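Local coordinates for protein agglutinin alpha chain (Maclura pomifera, PDB 3LLZ) that binds galactose-containing glycans as a jacalin-family lectin, recognising the T-antigen disaccharide Gal-beta-1,3-GalNAc, at residues I65-G70 / T85-K90. Sequence-based numbering, arbitrary orientation.
Sequences IVEVSG and TFKTNK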
ATOM      1  N   ILE A  65      -6.964   1.530  17.223  1.00 12.49           N
ATOM      2  CA  ILE A  65      -6.034   0.670  17.938  1.00 12.13           C
ATOM      3  C   ILE A  65      -4.578   0.957  17.576  1.00 13.67           C
ATOM      4  O   ILE A  65      -4.232   1.050  16.398  1.00 14.14           O
ATOM      5  CB  ILE A  65      -6.360  -0.802  17.625  1.00 12.21           C
ATOM      6  CG1 ILE A  65      -7.767  -1.131  18.142  1.00 13.36           C
ATOM      7  CG2 ILE A  65      -5.313  -1.720  18.234  1.00 12.89           C
ATOM      8  CD1 ILE A  65      -8.310  -2.460  17.658  1.00 13.04           C
ATOM      9  N   VAL A  66      -3.725   1.098  18.592  1.00 12.81           N
ATOM     10  CA  VAL A  66      -2.307   1.345  18.353  1.00 13.33           C
ATOM     11  C   VAL A  66      -1.446   0.180  18.832  1.00 12.12           C
ATOM     12  O   VAL A  66      -0.241   0.143  18.594  1.00 12.44           O
ATOM     13  CB  VAL A  66      -1.826   2.657  19.019  1.00 13.61           C
ATOM     14  CG1 VAL A  66      -2.602   3.838  18.446  1.00 15.02           C
ATOM     15  CG2 VAL A  66      -1.983   2.578  20.530  1.00 13.71           C
ATOM     16  N   GLU A  67      -2.067  -0.771  19.524  1.00 12.63           N
ATOM     17  CA  GLU A  67      -1.350  -1.957  19.976  1.00 12.96           C
ATOM     18  C   GLU A  67      -2.272  -3.074  20.435  1.00 12.41           C
ATOM     19  O   GLU A  67      -3.270  -2.835  21.113  1.00 13.04           O
ATOM     20  CB  GLU A  67      -0.382  -1.637  21.126  1.00 14.89           C
ATOM     21  CG  GLU A  67       0.479  -2.849  21.503  1.00 17.48           C
ATOM     22  CD  GLU A  67       1.481  -2.577  22.612  1.00 21.77           C
ATOM     23  OE1 GLU A  67       1.904  -1.416  22.776  1.00 25.35           O
ATOM     24  OE2 GLU A  67       1.865  -3.539  23.310  1.00 24.60           O
ATOM     25  N   VAL A  68      -1.930  -4.293  20.035  1.00 12.90           N
ATOM     26  CA  VAL A  68      -2.663  -5.476  20.456  1.00 12.13           C
ATOM     27  C   VAL A  68      -1.603  -6.337  21.125  1.00 12.60           C
ATOM     28  O   VAL A  68      -0.522  -6.542  20.570  1.00 14.45           O
ATOM     29  CB  VAL A  68      -3.262  -6.266  19.269  1.00 12.82           C
ATOM     30  CG1 VAL A  68      -3.946  -7.539  19.787  1.00 13.62           C
ATOM     31  CG2 VAL A  68      -4.258  -5.406  18.524  1.00 14.21           C
ATOM     32  N   SER A  69      -1.897  -6.820  22.325  1.00 13.27           N
ATOM     33  CA  SER A  69      -0.954  -7.659  23.047  1.00 14.02           C
ATOM     34  C   SER A  69      -1.741  -8.700  23.819  1.00 14.45           C
ATOM     35  O   SER A  69      -2.965  -8.630  23.899  1.00 13.99           O
ATOM     36  CB  SER A  69      -0.101  -6.816  24.008  1.00 15.07           C
ATOM     37  OG  SER A  69      -0.900  -6.151  24.974  1.00 16.43           O
ATOM     38  N   GLY A  70      -1.038  -9.670  24.388  1.00 15.12           N
ATOM     39  CA  GLY A  70      -1.727 -10.696  25.141  1.00 15.33           C
ATOM     40  C   GLY A  70      -0.802 -11.813  25.550  1.00 15.51           C
ATOM     41  O   GLY A  70       0.420 -11.669  25.520  1.00 15.75           O
ATOM     42  N   THR A  85      -5.273  -7.591  25.115  1.00 15.26           N
ATOM     43  CA  THR A  85      -5.316  -6.205  25.546  1.00 15.48           C
ATOM     44  C   THR A  85      -5.304  -5.355  24.284  1.00 13.97           C
ATOM     45  O   THR A  85      -4.475  -5.565  23.400  1.00 14.66           O
ATOM     46  CB  THR A  85      -4.088  -5.826  26.390  1.00 15.77           C
ATOM     47  OG1 THR A  85      -4.071  -6.606  27.592  1.00 16.84           O
ATOM     48  CG2 THR A  85      -4.134  -4.348  26.756  1.00 16.82           C
ATOM     49  N   PHE A  86      -6.235  -4.412  24.193  1.00 14.60           N
ATOM     50  CA  PHE A  86      -6.298  -3.525  23.039  1.00 14.41           C
ATOM     51  C   PHE A  86      -6.065  -2.092  23.487  1.00 14.70           C
ATOM     52  O   PHE A  86      -6.876  -1.523  24.215  1.00 15.00           O
ATOM     53  CB  PHE A  86      -7.659  -3.615  22.339  1.00 14.52           C
ATOM     54  CG  PHE A  86      -7.906  -4.924  21.647  1.00 15.20           C
ATOM     55  CD1 PHE A  86      -8.497  -5.986  22.323  1.00 15.09           C
ATOM     56  CD2 PHE A  86      -7.540  -5.100  20.316  1.00 14.74           C
ATOM     57  CE1 PHE A  86      -8.721  -7.205  21.683  1.00 15.96           C
ATOM     58  CE2 PHE A  86      -7.759  -6.315  19.665  1.00 15.79           C
ATOM     59  CZ  PHE A  86      -8.351  -7.370  20.351  1.00 15.02           C
ATOM     60  N   LYS A  87      -4.949  -1.517  23.057  1.00 12.60           N
ATOM     61  CA  LYS A  87      -4.622  -0.143  23.402  1.00 14.84           C
ATOM     62  C   LYS A  87      -4.941   0.757  22.215  1.00 14.62           C
ATOM     63  O   LYS A  87      -4.541   0.464  21.088  1.00 15.42           O
ATOM     64  CB  LYS A  87      -3.136  -0.028  23.748  1.00 15.94           C
ATOM     65  CG  LYS A  87      -2.680   1.382  24.093  1.00 17.70           C
ATOM     66  CD  LYS A  87      -1.181   1.422  24.351  1.00 21.60           C
ATOM     67  CE  LYS A  87      -0.686   2.842  24.546  1.00 24.01           C
ATOM     68  NZ  LYS A  87       0.794   2.881  24.726  1.00 28.15           N
ATOM     69  N   THR A  88      -5.682   1.833  22.455  1.00 15.16           N
ATOM     70  CA  THR A  88      -5.997   2.765  21.380  1.00 16.36           C
ATOM     71  C   THR A  88      -5.276   4.064  21.691  1.00 16.83           C
ATOM     72  O   THR A  88      -4.570   4.162  22.692  1.00 16.49           O
ATOM     73  CB  THR A  88      -7.510   3.053  21.266  1.00 17.02           C
ATOM     74  OG1 THR A  88      -7.941   3.850  22.377  1.00 17.79           O
ATOM     75  CG2 THR A  88      -8.296   1.750  21.245  1.00 17.44           C
ATOM     76  N   ASN A  89      -5.442   5.058  20.829  1.00 17.54           N
ATOM     77  CA  ASN A  89      -4.802   6.345  21.042  1.00 18.50           C
ATOM     78  C   ASN A  89      -5.518   7.112  22.151  1.00 20.15           C
ATOM     79  O   ASN A  89      -5.045   8.154  22.604  1.00 21.82           O
ATOM     80  CB  ASN A  89      -4.808   7.154  19.738  1.00 18.56           C
ATOM     81  CG  ASN A  89      -6.201   7.339  19.166  1.00 18.55           C
ATOM     82  OD1 ASN A  89      -6.991   6.397  19.102  1.00 18.52           O
ATOM     83  ND2 ASN A  89      -6.504   8.555  18.733  1.00 19.77           N
ATOM     84  N   LYS A  90      -6.648   6.577  22.606  1.00 20.27           N
ATOM     85  CA  LYS A  90      -7.431   7.221  23.655  1.00 20.95           C
ATOM     86  C   LYS A  90      -7.384   6.508  25.005  1.00 22.43           C
ATOM     87  O   LYS A  90      -7.393   7.157  26.054  1.00 22.94           O
ATOM     88  CB  LYS A  90      -8.892   7.353  23.214  1.00 22.70           C
ATOM     89  CG  LYS A  90      -9.104   8.192  21.961  1.00 24.53           C
ATOM     90  CD  LYS A  90      -8.684   9.639  22.171  1.00 29.17           C
ATOM     91  CE  LYS A  90      -9.026  10.488  20.955  1.00 31.61           C
ATOM     92  NZ  LYS A  90     -10.487  10.455  20.651  1.00 34.18           N
TER
HETATM   93  O   HOH W   1      -1.860  -3.756  23.990  1.00 18.33           O
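F86 and V68, a non-hydrogen-bonded pair, send their side chains side by side to the buried face of this antiparallel hairpin. V68 CG2 lies 3.8 Å from F86 CD2, and I65 CD1 reaches that carbon at 3.8 Å, both obliquely, from opposite sides of the ring plane. On the other face, E67 and K87 start with CB atoms 4.1 Å apart; both chains run extended, but OE1 and NZ stop 4.8 Å apart. S69 OG, between its backbone N and carbonyl carbon (chi1 60°), comes 3.5 Å from T85 CB and shares a water with T85 O.

A classic beta bulge interrupts the pairing: V66 N and E67 N both donate to K87 O, the first at 2.7 Å in the carbonyl plane, the second at 3.2 Å and tilted from it. V66, the additional residue, points off to the side, its CG2 3.8 Å from K87 CG. At T88 an ST turn begins, OG1 accepting from K90 N and bonding E63 OE1.

Strands 65-75 and 78-88 are the middle pair of a four-stranded sheet, flanked by 102-108 and 92-97; I65 and F86 pack against I15 of strand 11-19, in another sheet of the jacalin fold.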